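Local coordinates for uncharacterized protein (Leishmania infantum, PDB 4TYZ) that is of unknown function, this part being the C-terminal GRAM domain of a longer protein that may bind and transfer sterols, at residues A[3-8]-A[34-39]; A[11-16]-A[43-48]; A[55-60]-A[80-85]; A[76-81]-A[97-102]. All coordinates share one frame; numbering follows the deposited sequence.

Interaction 1 of 4, residues A[3-8]-A[34-39]; sequences EGVFRK and QGYLFI
In this GRAM domain, a member of the PH-like superfamily, Val5 and Phe6 of the N-terminal helix 2-9 pack on Tyr36 and Phe38 of strand 31-39, so that the helix lies against part of one face of the antiparallel sheet. The short segments run nearly crosswise, with their axes 10.2 Å apart at closest approach. Phe6 and Val5 share the contact about equally. Phe6 CD1 lies over one face of the Phe38 ring, off toward the rim, and comes within 3.5 Å of Phe38 CG. Phe6 CB sits over the same face in a CH-pi contact, 4.1 Å from the Phe38 centroid. The two rings are inclined at 51°, neither stacked nor edge-to-face, and the side chains slide past each other in opposite directions. Val5 works at a different place: with CG1 anti to the backbone N (chi1 178°), that methyl reaches the edge of the Phe38 ring, 4.0 Å from CZ, and also stands 4.0 Å from Tyr36 CD2. The methyl thus touches both aromatic side chains, which point to the same side of the strand. On the helix itself, the Arg7 guanidinium lays one face against Phe6 CD2. Strand 43-48 extends the platform: Val5 also touches Gln47 and Phe6 touches Cys45. Ile39, turned away from helix 2-9, meets Ala102 and Leu103 of helix 96-107.

Interaction 2 of 4, residues A[11-16]-A[43-48]; sequences PDLAGE and WLCFQS. With EDO (1,2-ethanediol), chain C.
Leu13 and Trp43 both hold their CG beside the backbone N (chi1 -53° and -62°), and the two side chains cross at about a right angle. This brings Leu13 CD2 over one face of the indole, 3.5 Å from the centroid of the five-membered ring and almost on its normal, as a CH-pi contact; the nearest ring atom is Trp43 NE1 at 3.4 Å. The other branch dips past the ring toward the strand, where Leu13 CD1 meets Cys45 SG at 3.5 Å. The loop carrying Leu13 joins helix 2-9 to strand 20-28, and a type I turn from Leu13 to Glu16 folds it against strand 43-48, closed by Glu16 N to Leu13 O at 2.9 Å. From the last residue of the turn, Glu16 OE1 approaches the indole edge, 3.7 Å from Trp43 CD1, with the carboxylate plane steeply turned to the ring. Both its oxygens are engaged: OE1 bonds Thr40 OG1 and OE2 bonds His42 ND1. At the outer side, an ethanediol molecule, probably from the crystallisation liquor, donates from O1 to Asp12 O.

Interaction 3 of 4, residues A[55-60]-A[80-85]; sequences FSIEYD and VKTHLN
Ile57 CD1 and Thr82 CG2 meet methyl to methyl at 3.4 Å, tighter than ordinary van der Waals contact. Ile57 gets there by holding CG1 anti to the backbone N (chi1 180°) and extending onward to CD1, while Thr82 turns CG2 beside its own backbone N. A second touch lies nearer the surface, where Asp60 O faces the edge of the His83 imidazole, close to the ring plane and 3.5 Å from His83 CD2. Strands 54-58 and 78-82 are not neighbours in the sheet; the contact bridges two parts of the strongly bent PH-like sheet, and Ile62 of strand 62-67 lies against both Ile57 and Val80 in the same apolar interior. Local bonds shape the chain where each strand ends. On one side Asp60 N donates to Glu58 OE1 at 3.0 Å, an almost straight bond (168°) that braces the 3-10 segment 59-60 presenting the carbonyl of Asp60. On the other, a type I turn runs from Thr82 to Asn85, with Asn85 N bonded to Thr82 O at 3.0 Å. Thr82 OG1 takes a hydrogen bond from Asp86 N, just after the turn, and a weak one from Leu84 N inside it, which is consistent with the rotation that turns CG2 to Ile57. Farther out, Tyr59 OH bonds Thr40 O and His83 packs on Lys63.

Interaction 4 of 4, residues A[76-81]-A[97-102]; sequences NAIEVK and DQAYSA
Apolar touches carry this contact, and they converge on one methyl group. Ile78 of strand 78-82 pushes CD1 against the inner side of helix 96-107, reaching Tyr100 CB at 4.0 Å and Ala99 CB at 4.3 Å; the backbone N of Tyr100 is also 4.0 Å from that methyl. The extended chain of Ile78 (chi2 172°) carries CD1 well out from the strand toward the helix. Against the aromatic group the approach is from the edge: CD1 lies near the plane of the Tyr100 ring, and the two side chains run obliquely to one another. With CG anti to the backbone N (chi1 -178°), Tyr100 sends its ring toward strand 62-67, where it touches Lys67. Polar interactions lie around this core. Within the helix, Ser101 N bonds Asp97 O at 2.9 Å, a regular helical bond. At the margins, Asp97 OD1 forms a salt bridge with Lys67 NZ, Tyr100 OH is weakly bonded to Ile65 O, and Arg96 NH1 bonds Ala77 O. A methyl meeting an alanine, a tyrosine CB and a ring edge has little directional preference, so the contact is probably governed by fit, and directional bonding is left to the polar pairs around it.

Overall arrangement
All four contacts belong to one PH-like GRAM domain built round a strongly bent antiparallel sheet. Interactions 1 and 2, whose centres are about 7 Å apart, interleave along the chain: helix 2-9 and the loop after it lie against the adjacent strands 31-39 and 43-48. Interaction 3 follows, about 14 Å from interaction 2, and its strand 54-58 pairs with strand 43-48. Interaction 4 shares strand 78-82 with interaction 3 and brings in the C-terminal helix 96-107; its centre is about 16 Å from that of interaction 1, across the centre of the chain. The two terminal helices thus cover different parts of the sheet, and Leu44 packing on Val80 joins interactions 2 and 4.

Interaction 1 of 4, residues A[3-8]-A[34-39]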
loop_
_atom_site.group_PDB
_atom_site.type_symbol
_atom_site.label_atom_id
_atom_site.label_comp_id
_atom_site.label_asym_id
_atom_site.label_seq_id
_atom_site.Cartn_x
_atom_site.Cartn_y
_atom_site.Cartn_z
ATOM N N GLU A 3 -9.745 10.826 -2.238
ATOM C CA GLU A 3 -10.179 10.275 -3.513
ATOM C C GLU A 3 -9.559 11.060 -4.657
ATOM O O GLU A 3 -9.191 10.490 -5.684
ATOM C CB GLU A 3 -11.705 10.299 -3.623
ATOM C CG GLU A 3 -12.434 9.395 -2.644
ATOM C CD GLU A 3 -12.571 9.997 -1.245
ATOM O OE1 GLU A 3 -12.074 11.121 -0.999
ATOM O OE2 GLU A 3 -13.189 9.340 -0.386
ATOM N N GLY A 4 -9.449 12.373 -4.474
ATOM C CA GLY A 4 -8.848 13.229 -5.482
ATOM C C GLY A 4 -7.394 12.877 -5.724
ATOM O O GLY A 4 -6.919 12.889 -6.861
ATOM N N VAL A 5 -6.671 12.555 -4.654
ATOM C CA VAL A 5 -5.281 12.139 -4.828
ATOM C C VAL A 5 -5.230 10.883 -5.691
ATOM O O VAL A 5 -4.428 10.785 -6.625
ATOM C CB VAL A 5 -4.584 11.879 -3.481
ATOM C CG1 VAL A 5 -3.148 11.404 -3.709
ATOM C CG2 VAL A 5 -4.600 13.138 -2.634
ATOM N N PHE A 6 -6.106 9.925 -5.392
ATOM C CA PHE A 6 -6.136 8.690 -6.158
ATOM C C PHE A 6 -6.457 8.943 -7.628
ATOM O O PHE A 6 -5.804 8.381 -8.513
ATOM C CB PHE A 6 -7.158 7.708 -5.580
ATOM C CG PHE A 6 -7.146 6.376 -6.262
ATOM C CD1 PHE A 6 -6.107 5.495 -6.042
ATOM C CD2 PHE A 6 -8.153 6.011 -7.136
ATOM C CE1 PHE A 6 -6.064 4.253 -6.692
ATOM C CE2 PHE A 6 -8.125 4.774 -7.772
ATOM C CZ PHE A 6 -7.069 3.891 -7.547
ATOM N N ARG A 7 -7.464 9.772 -7.881
ATOM C CA ARG A 7 -7.916 9.977 -9.249
ATOM C C ARG A 7 -6.912 10.771 -10.073
ATOM O O ARG A 7 -6.827 10.593 -11.284
ATOM C CB ARG A 7 -9.276 10.676 -9.267
ATOM C CG ARG A 7 -10.371 9.885 -8.560
ATOM C CD ARG A 7 -10.537 8.505 -9.178
ATOM N NE ARG A 7 -11.530 7.719 -8.449
ATOM C CZ ARG A 7 -11.686 6.403 -8.569
ATOM N NH1 ARG A 7 -10.906 5.704 -9.392
ATOM N NH2 ARG A 7 -12.623 5.788 -7.865
ATOM N N LYS A 8 -6.156 11.642 -9.421
ATOM C CA LYS A 8 -5.081 12.348 -10.101
ATOM C C LYS A 8 -3.910 11.405 -10.415
ATOM O O LYS A 8 -3.306 11.481 -11.495
ATOM C CB LYS A 8 -4.597 13.534 -9.255
ATOM C CG LYS A 8 -3.517 14.378 -9.926
ATOM C CD LYS A 8 -3.336 15.710 -9.219
ATOM C CE LYS A 8 -2.921 15.521 -7.771
ATOM N NZ LYS A 8 -1.556 14.935 -7.661
ATOM N N GLN A 34 6.361 9.437 3.036
ATOM C CA GLN A 34 5.031 9.418 3.631
ATOM C C GLN A 34 3.966 9.539 2.549
ATOM O O GLN A 34 4.131 10.308 1.608
ATOM C CB GLN A 34 4.889 10.554 4.642
ATOM C CG GLN A 34 3.609 10.499 5.436
ATOM C CD GLN A 34 3.617 9.396 6.478
ATOM O OE1 GLN A 34 4.667 9.040 7.027
ATOM N NE2 GLN A 34 2.441 8.862 6.765
ATOM N N GLY A 35 2.886 8.775 2.668
ATOM C CA GLY A 35 1.845 8.848 1.657
ATOM C C GLY A 35 0.609 8.062 2.020
ATOM O O GLY A 35 0.280 7.905 3.201
ATOM N N TYR A 36 -0.070 7.582 0.987
ATOM C CA TYR A 36 -1.346 6.909 1.147
ATOM C C TYR A 36 -1.330 5.584 0.437
ATOM O O TYR A 36 -0.952 5.506 -0.732
ATOM C CB TYR A 36 -2.484 7.747 0.573
ATOM C CG TYR A 36 -2.439 9.209 0.941
ATOM C CD1 TYR A 36 -2.756 9.630 2.223
ATOM C CD2 TYR A 36 -2.088 10.169 -0.004
ATOM C CE1 TYR A 36 -2.725 10.979 2.554
ATOM C CE2 TYR A 36 -2.053 11.513 0.316
ATOM C CZ TYR A 36 -2.373 11.911 1.591
ATOM O OH TYR A 36 -2.333 13.256 1.902
ATOM N N LEU A 37 -1.769 4.564 1.154
ATOM C CA LEU A 37 -2.049 3.252 0.587
ATOM C C LEU A 37 -3.504 3.228 0.143
ATOM O O LEU A 37 -4.384 3.578 0.924
ATOM C CB LEU A 37 -1.784 2.169 1.630
ATOM C CG LEU A 37 -1.917 0.750 1.107
ATOM C CD1 LEU A 37 -0.744 0.520 0.191
ATOM C CD2 LEU A 37 -1.929 -0.252 2.264
ATOM N N PHE A 38 -3.749 2.855 -1.113
ATOM C CA PHE A 38 -5.107 2.738 -1.649
ATOM C C PHE A 38 -5.447 1.291 -1.958
ATOM O O PHE A 38 -4.658 0.584 -2.582
ATOM C CB PHE A 38 -5.265 3.548 -2.935
ATOM C CG PHE A 38 -4.914 5.002 -2.797
ATOM C CD1 PHE A 38 -5.863 5.919 -2.382
ATOM C CD2 PHE A 38 -3.641 5.456 -3.113
ATOM C CE1 PHE A 38 -5.551 7.265 -2.288
ATOM C CE2 PHE A 38 -3.322 6.795 -3.012
ATOM C CZ PHE A 38 -4.277 7.701 -2.605
ATOM N N ILE A 39 -6.640 0.867 -1.555
ATOM C CA ILE A 39 -7.110 -0.480 -1.831
ATOM C C ILE A 39 -8.323 -0.399 -2.756
ATOM O O ILE A 39 -9.312 0.264 -2.441
ATOM C CB ILE A 39 -7.450 -1.206 -0.532
ATOM C CG1 ILE A 39 -6.157 -1.403 0.276
ATOM C CG2 ILE A 39 -8.141 -2.529 -0.806
ATOM C CD1 ILE A 39 -6.380 -1.816 1.679
#

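Interaction 2 of 4, residues A[11-16]-A[43-48]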
loop_
_atom_site.group_PDB
_atom_site.type_symbol
_atom_site.label_atom_id
_atom_site.label_comp_id
_atom_site.label_asym_id
_atom_site.label_seq_id
_atom_site.Cartn_x
_atom_site.Cartn_y
_atom_site.Cartn_z
ATOM N N PRO A 11 -4.889 7.530 -13.269
ATOM C CA PRO A 11 -5.999 7.677 -14.217
ATOM C C PRO A 11 -6.305 6.380 -14.961
ATOM O O PRO A 11 -7.426 6.230 -15.442
ATOM C CB PRO A 11 -5.511 8.774 -15.178
ATOM C CG PRO A 11 -4.046 8.768 -15.057
ATOM C CD PRO A 11 -3.726 8.355 -13.639
ATOM N N ASP A 12 -5.354 5.449 -15.016
ATOM C CA ASP A 12 -5.627 4.155 -15.634
ATOM C C ASP A 12 -6.618 3.350 -14.795
ATOM O O ASP A 12 -7.245 2.413 -15.298
ATOM C CB ASP A 12 -4.330 3.358 -15.838
ATOM C CG ASP A 12 -3.486 3.270 -14.576
ATOM O OD1 ASP A 12 -3.315 4.310 -13.906
ATOM O OD2 ASP A 12 -2.975 2.173 -14.266
ATOM N N LEU A 13 -6.764 3.724 -13.523
ATOM C CA LEU A 13 -7.658 3.014 -12.608
ATOM C C LEU A 13 -8.965 3.788 -12.372
ATOM O O LEU A 13 -9.618 3.623 -11.334
ATOM C CB LEU A 13 -6.949 2.748 -11.270
ATOM C CG LEU A 13 -5.612 2.038 -11.459
ATOM C CD1 LEU A 13 -4.981 1.755 -10.076
ATOM C CD2 LEU A 13 -5.799 0.725 -12.220
ATOM N N ALA A 14 -9.347 4.610 -13.350
ATOM C CA ALA A 14 -10.523 5.474 -13.218
ATOM C C ALA A 14 -11.840 4.710 -13.057
ATOM O O ALA A 14 -12.835 5.278 -12.598
ATOM C CB ALA A 14 -10.615 6.431 -14.415
ATOM N N GLY A 15 -11.847 3.433 -13.425
ATOM C CA GLY A 15 -13.030 2.613 -13.214
ATOM C C GLY A 15 -13.026 1.832 -11.914
ATOM O O GLY A 15 -14.003 1.151 -11.583
ATOM N N GLU A 16 -11.919 1.908 -11.184
ATOM C CA GLU A 16 -11.799 1.198 -9.911
ATOM C C GLU A 16 -12.450 1.967 -8.772
ATOM O O GLU A 16 -12.200 3.150 -8.610
ATOM C CB GLU A 16 -10.328 0.974 -9.569
ATOM C CG GLU A 16 -9.618 -0.014 -10.477
ATOM C CD GLU A 16 -10.057 -1.440 -10.204
ATOM O OE1 GLU A 16 -9.787 -1.940 -9.092
ATOM O OE2 GLU A 16 -10.684 -2.040 -11.094
ATOM N N TRP A 43 -6.416 -3.604 -7.360
ATOM C CA TRP A 43 -5.106 -2.962 -7.218
ATOM C C TRP A 43 -4.763 -2.518 -5.819
ATOM O O TRP A 43 -5.607 -2.074 -5.040
ATOM C CB TRP A 43 -5.005 -1.717 -8.143
ATOM C CG TRP A 43 -5.135 -2.073 -9.585
ATOM C CD1 TRP A 43 -6.299 -2.251 -10.279
ATOM C CD2 TRP A 43 -4.070 -2.328 -10.508
ATOM N NE1 TRP A 43 -6.024 -2.602 -11.586
ATOM C CE2 TRP A 43 -4.663 -2.655 -11.750
ATOM C CE3 TRP A 43 -2.673 -2.308 -10.409
ATOM C CZ2 TRP A 43 -3.908 -2.948 -12.892
ATOM C CZ3 TRP A 43 -1.918 -2.608 -11.540
ATOM C CH2 TRP A 43 -2.538 -2.928 -12.765
ATOM N N LEU A 44 -3.481 -2.660 -5.534
ATOM C CA LEU A 44 -2.868 -2.099 -4.350
ATOM C C LEU A 44 -1.995 -0.949 -4.811
ATOM O O LEU A 44 -1.074 -1.151 -5.596
ATOM C CB LEU A 44 -2.037 -3.150 -3.623
ATOM C CG LEU A 44 -1.325 -2.546 -2.424
ATOM C CD1 LEU A 44 -2.359 -1.995 -1.469
ATOM C CD2 LEU A 44 -0.433 -3.582 -1.752
ATOM N N CYS A 45 -2.294 0.261 -4.345
ATOM C CA CYS A 45 -1.583 1.447 -4.836
ATOM C C CYS A 45 -1.034 2.286 -3.703
ATOM O O CYS A 45 -1.567 2.282 -2.599
ATOM C CB CYS A 45 -2.500 2.336 -5.679
ATOM S SG CYS A 45 -3.391 1.442 -6.961
ATOM N N PHE A 46 0.018 3.029 -4.007
ATOM C CA PHE A 46 0.575 3.978 -3.050
ATOM C C PHE A 46 0.930 5.260 -3.768
ATOM O O PHE A 46 1.513 5.211 -4.846
ATOM C CB PHE A 46 1.820 3.404 -2.360
ATOM C CG PHE A 46 2.485 4.376 -1.427
ATOM C CD1 PHE A 46 2.128 4.420 -0.090
ATOM C CD2 PHE A 46 3.448 5.262 -1.895
ATOM C CE1 PHE A 46 2.730 5.334 0.777
ATOM C CE2 PHE A 46 4.050 6.182 -1.048
ATOM C CZ PHE A 46 3.703 6.212 0.296
ATOM N N GLN A 47 0.580 6.400 -3.173
ATOM C CA GLN A 47 1.039 7.704 -3.656
ATOM C C GLN A 47 1.683 8.488 -2.524
ATOM O O GLN A 47 1.092 8.635 -1.457
ATOM C CB GLN A 47 -0.125 8.508 -4.254
ATOM C CG GLN A 47 0.231 9.960 -4.632
ATOM C CD GLN A 47 1.298 10.037 -5.703
ATOM O OE1 GLN A 47 1.142 9.479 -6.791
ATOM N NE2 GLN A 47 2.389 10.736 -5.407
ATOM N N SER A 48 2.886 9.010 -2.766
ATOM C CA SER A 48 3.553 9.891 -1.814
ATOM C C SER A 48 2.784 11.202 -1.667
ATOM O O SER A 48 2.293 11.765 -2.647
ATOM C CB SER A 48 4.984 10.187 -2.270
ATOM O OG SER A 48 5.740 9.004 -2.398
HETATM C C1 EDO C . -7.886 1.410 -18.667
HETATM O O1 EDO C . -8.557 2.067 -17.578
HETATM C C2 EDO C . -7.835 2.352 -19.868
HETATM O O2 EDO C . -7.047 3.496 -19.513
#

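Interaction 3 of 4, residues A[55-60]-A[80-85]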
loop_
_atom_site.group_PDB
_atom_site.type_symbol
_atom_site.label_atom_id
_atom_site.label_comp_id
_atom_site.label_asym_id
_atom_site.label_seq_id
_atom_site.Cartn_x
_atom_site.Cartn_y
_atom_site.Cartn_z
ATOM N N PHE A 55 3.300 3.755 -6.702
ATOM C CA PHE A 55 3.273 2.474 -7.395
ATOM C C PHE A 55 1.850 1.946 -7.447
ATOM O O PHE A 55 0.983 2.384 -6.694
ATOM C CB PHE A 55 4.222 1.437 -6.732
ATOM C CG PHE A 55 3.787 0.955 -5.360
ATOM C CD1 PHE A 55 2.758 0.028 -5.212
ATOM C CD2 PHE A 55 4.437 1.406 -4.214
ATOM C CE1 PHE A 55 2.364 -0.415 -3.941
ATOM C CE2 PHE A 55 4.066 0.952 -2.953
ATOM C CZ PHE A 55 3.029 0.052 -2.810
ATOM N N SER A 56 1.620 1.003 -8.350
ATOM C CA SER A 56 0.369 0.248 -8.344
ATOM C C SER A 56 0.691 -1.170 -8.734
ATOM O O SER A 56 1.453 -1.402 -9.678
ATOM C CB SER A 56 -0.672 0.849 -9.290
ATOM O OG SER A 56 -0.176 0.905 -10.618
ATOM N N ILE A 57 0.123 -2.117 -7.999
ATOM C CA ILE A 57 0.365 -3.519 -8.268
ATOM C C ILE A 57 -0.959 -4.265 -8.206
ATOM O O ILE A 57 -1.786 -4.022 -7.333
ATOM C CB ILE A 57 1.398 -4.109 -7.279
ATOM C CG1 ILE A 57 1.625 -5.589 -7.578
ATOM C CG2 ILE A 57 0.968 -3.912 -5.860
ATOM C CD1 ILE A 57 2.874 -6.122 -6.962
ATOM N N GLU A 58 -1.188 -5.133 -9.185
ATOM C CA GLU A 58 -2.428 -5.902 -9.210
ATOM C C GLU A 58 -2.350 -7.012 -8.166
ATOM O O GLU A 58 -1.276 -7.554 -7.934
ATOM C CB GLU A 58 -2.649 -6.500 -10.610
ATOM C CG GLU A 58 -3.977 -6.158 -11.278
ATOM C CD GLU A 58 -5.096 -7.156 -10.959
ATOM O OE1 GLU A 58 -4.890 -8.058 -10.115
ATOM O OE2 GLU A 58 -6.193 -7.039 -11.559
ATOM N N TYR A 59 -3.462 -7.358 -7.522
ATOM C CA TYR A 59 -3.398 -8.463 -6.569
ATOM C C TYR A 59 -2.900 -9.755 -7.216
ATOM O O TYR A 59 -2.278 -10.580 -6.534
ATOM C CB TYR A 59 -4.756 -8.708 -5.900
ATOM C CG TYR A 59 -5.160 -7.527 -5.070
ATOM C CD1 TYR A 59 -4.454 -7.191 -3.923
ATOM C CD2 TYR A 59 -6.222 -6.719 -5.462
ATOM C CE1 TYR A 59 -4.809 -6.061 -3.185
ATOM C CE2 TYR A 59 -6.585 -5.614 -4.728
ATOM C CZ TYR A 59 -5.876 -5.292 -3.598
ATOM O OH TYR A 59 -6.250 -4.184 -2.871
ATOM N N ASP A 60 -3.120 -9.928 -8.524
ATOM C CA ASP A 60 -2.661 -11.161 -9.161
ATOM C C ASP A 60 -1.152 -11.134 -9.438
ATOM O O ASP A 60 -0.594 -12.102 -9.957
ATOM C CB ASP A 60 -3.488 -11.493 -10.440
ATOM C CG ASP A 60 -3.284 -10.524 -11.622
ATOM O OD1 ASP A 60 -2.456 -9.598 -11.572
ATOM O OD2 ASP A 60 -3.973 -10.737 -12.663
ATOM N N VAL A 80 5.213 -6.528 1.143
ATOM C CA VAL A 80 4.521 -7.111 -0.001
ATOM C C VAL A 80 5.536 -7.732 -0.948
ATOM O O VAL A 80 6.440 -7.053 -1.425
ATOM C CB VAL A 80 3.685 -6.061 -0.747
ATOM C CG1 VAL A 80 3.030 -6.682 -1.983
ATOM C CG2 VAL A 80 2.638 -5.465 0.179
ATOM N N LYS A 81 5.401 -9.033 -1.182
ATOM C CA LYS A 81 6.304 -9.749 -2.068
ATOM C C LYS A 81 5.613 -10.003 -3.391
ATOM O O LYS A 81 4.483 -10.484 -3.419
ATOM C CB LYS A 81 6.748 -11.075 -1.447
ATOM C CG LYS A 81 7.479 -10.934 -0.120
ATOM C CD LYS A 81 7.878 -12.300 0.429
ATOM C CE LYS A 81 8.682 -13.089 -0.596
ATOM N NZ LYS A 81 8.992 -14.475 -0.139
ATOM N N THR A 82 6.292 -9.685 -4.488
ATOM C CA THR A 82 5.681 -9.893 -5.798
ATOM C C THR A 82 6.102 -11.217 -6.431
ATOM O O THR A 82 7.057 -11.856 -5.990
ATOM C CB THR A 82 6.023 -8.757 -6.769
ATOM O OG1 THR A 82 7.376 -8.889 -7.210
ATOM C CG2 THR A 82 5.860 -7.410 -6.086
ATOM N N HIS A 83 5.383 -11.627 -7.469
ATOM C CA HIS A 83 5.712 -12.857 -8.170
ATOM C C HIS A 83 7.012 -12.721 -8.948
ATOM O O HIS A 83 7.619 -13.721 -9.331
ATOM C CB HIS A 83 4.575 -13.270 -9.106
ATOM C CG HIS A 83 3.428 -13.913 -8.394
ATOM N ND1 HIS A 83 3.559 -15.095 -7.694
ATOM C CD2 HIS A 83 2.134 -13.538 -8.263
ATOM C CE1 HIS A 83 2.394 -15.417 -7.161
ATOM N NE2 HIS A 83 1.513 -14.489 -7.490
ATOM N N LEU A 84 7.445 -11.485 -9.165
ATOM C CA LEU A 84 8.721 -11.228 -9.827
ATOM C C LEU A 84 9.832 -11.086 -8.798
ATOM O O LEU A 84 10.917 -10.591 -9.106
ATOM C CB LEU A 84 8.634 -9.972 -10.697
ATOM C CG LEU A 84 7.729 -10.083 -11.928
ATOM C CD1 LEU A 84 7.692 -8.771 -12.698
ATOM C CD2 LEU A 84 8.187 -11.217 -12.825
ATOM N N ASN A 85 9.541 -11.529 -7.577
ATOM C CA ASN A 85 10.463 -11.485 -6.445
ATOM C C ASN A 85 10.950 -10.092 -6.057
ATOM O O ASN A 85 12.083 -9.930 -5.597
ATOM C CB ASN A 85 11.670 -12.386 -6.714
ATOM C CG ASN A 85 11.296 -13.851 -6.746
ATOM O OD1 ASN A 85 10.911 -14.424 -5.726
ATOM N ND2 ASN A 85 11.406 -14.467 -7.918
#

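Interaction 4 of 4, residues A[76-81]-A[97-102]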
loop_
_atom_site.group_PDB
_atom_site.type_symbol
_atom_site.label_atom_id
_atom_site.label_comp_id
_atom_site.label_asym_id
_atom_site.label_seq_id
_atom_site.Cartn_x
_atom_site.Cartn_y
_atom_site.Cartn_z
ATOM N N ASN A 76 5.606 -0.203 12.529
ATOM C CA ASN A 76 4.395 -0.940 12.188
ATOM C C ASN A 76 4.389 -1.145 10.689
ATOM O O ASN A 76 3.849 -0.297 9.959
ATOM C CB ASN A 76 3.136 -0.165 12.599
ATOM C CG ASN A 76 2.896 -0.180 14.093
ATOM O OD1 ASN A 76 2.387 -1.158 14.638
ATOM N ND2 ASN A 76 3.250 0.915 14.762
ATOM N N ALA A 77 4.999 -2.236 10.228
ATOM C CA ALA A 77 5.244 -2.415 8.800
ATOM C C ALA A 77 4.509 -3.605 8.198
ATOM O O ALA A 77 4.160 -4.559 8.888
ATOM C CB ALA A 77 6.739 -2.554 8.536
ATOM N N ILE A 78 4.298 -3.513 6.891
ATOM C CA ILE A 78 3.760 -4.593 6.083
ATOM C C ILE A 78 4.701 -4.786 4.904
ATOM O O ILE A 78 5.158 -3.816 4.300
ATOM C CB ILE A 78 2.340 -4.282 5.560
ATOM C CG1 ILE A 78 1.354 -4.244 6.723
ATOM C CG2 ILE A 78 1.904 -5.318 4.507
ATOM C CD1 ILE A 78 -0.044 -3.765 6.332
ATOM N N GLU A 79 4.996 -6.037 4.585
ATOM C CA GLU A 79 5.863 -6.337 3.456
ATOM C C GLU A 79 5.088 -7.041 2.364
ATOM O O GLU A 79 4.389 -8.022 2.616
ATOM C CB GLU A 79 7.038 -7.207 3.886
ATOM C CG GLU A 79 7.924 -6.567 4.920
ATOM C CD GLU A 79 8.998 -7.511 5.411
ATOM O OE1 GLU A 79 9.639 -8.171 4.564
ATOM O OE2 GLU A 79 9.190 -7.604 6.642
ATOM N N VAL A 80 5.213 -6.528 1.143
ATOM C CA VAL A 80 4.521 -7.111 -0.001
ATOM C C VAL A 80 5.536 -7.732 -0.948
ATOM O O VAL A 80 6.440 -7.053 -1.425
ATOM C CB VAL A 80 3.685 -6.061 -0.747
ATOM C CG1 VAL A 80 3.030 -6.682 -1.983
ATOM C CG2 VAL A 80 2.638 -5.465 0.179
ATOM N N LYS A 81 5.401 -9.033 -1.182
ATOM C CA LYS A 81 6.304 -9.749 -2.068
ATOM C C LYS A 81 5.613 -10.003 -3.391
ATOM O O LYS A 81 4.483 -10.484 -3.419
ATOM C CB LYS A 81 6.748 -11.075 -1.447
ATOM C CG LYS A 81 7.479 -10.934 -0.120
ATOM C CD LYS A 81 7.878 -12.300 0.429
ATOM C CE LYS A 81 8.682 -13.089 -0.596
ATOM N NZ LYS A 81 8.992 -14.475 -0.139
ATOM N N ASP A 97 -3.252 -3.099 11.555
ATOM C CA ASP A 97 -4.123 -4.272 11.592
ATOM C C ASP A 97 -5.281 -4.109 10.615
ATOM O O ASP A 97 -5.606 -5.030 9.865
ATOM C CB ASP A 97 -4.649 -4.512 13.009
ATOM C CG ASP A 97 -3.581 -5.029 13.943
ATOM O OD1 ASP A 97 -2.559 -5.547 13.444
ATOM O OD2 ASP A 97 -3.769 -4.925 15.172
ATOM N N GLN A 98 -5.890 -2.930 10.618
ATOM C CA GLN A 98 -7.000 -2.657 9.713
ATOM C C GLN A 98 -6.527 -2.685 8.266
ATOM O O GLN A 98 -7.217 -3.223 7.401
ATOM C CB GLN A 98 -7.648 -1.305 10.021
ATOM C CG GLN A 98 -8.484 -1.270 11.287
ATOM C CD GLN A 98 -9.015 0.124 11.573
ATOM O OE1 GLN A 98 -8.823 1.049 10.779
ATOM N NE2 GLN A 98 -9.687 0.283 12.710
ATOM N N ALA A 99 -5.352 -2.111 8.009
ATOM C CA ALA A 99 -4.791 -2.095 6.652
ATOM C C ALA A 99 -4.541 -3.516 6.182
ATOM O O ALA A 99 -4.877 -3.882 5.053
ATOM C CB ALA A 99 -3.488 -1.287 6.598
ATOM N N TYR A 100 -3.948 -4.319 7.058
ATOM C CA TYR A 100 -3.596 -5.684 6.693
ATOM C C TYR A 100 -4.871 -6.481 6.420
ATOM O O TYR A 100 -4.945 -7.232 5.446
ATOM C CB TYR A 100 -2.745 -6.327 7.789
ATOM C CG TYR A 100 -2.311 -7.730 7.462
ATOM C CD1 TYR A 100 -1.158 -7.967 6.726
ATOM C CD2 TYR A 100 -3.050 -8.818 7.902
ATOM C CE1 TYR A 100 -0.759 -9.262 6.422
ATOM C CE2 TYR A 100 -2.654 -10.109 7.616
ATOM C CZ TYR A 100 -1.518 -10.320 6.873
ATOM O OH TYR A 100 -1.134 -11.614 6.586
ATOM N N SER A 101 -5.884 -6.285 7.258
ATOM C CA SER A 101 -7.162 -6.959 7.047
ATOM C C SER A 101 -7.797 -6.568 5.722
ATOM O O SER A 101 -8.332 -7.418 5.003
ATOM C CB SER A 101 -8.117 -6.653 8.195
ATOM O OG SER A 101 -7.650 -7.269 9.383
ATOM N N ALA A 102 -7.740 -5.281 5.397
ATOM C CA ALA A 102 -8.329 -4.804 4.149
ATOM C C ALA A 102 -7.572 -5.381 2.947
ATOM O O ALA A 102 -8.186 -5.782 1.957
ATOM C CB ALA A 102 -8.341 -3.286 4.114
#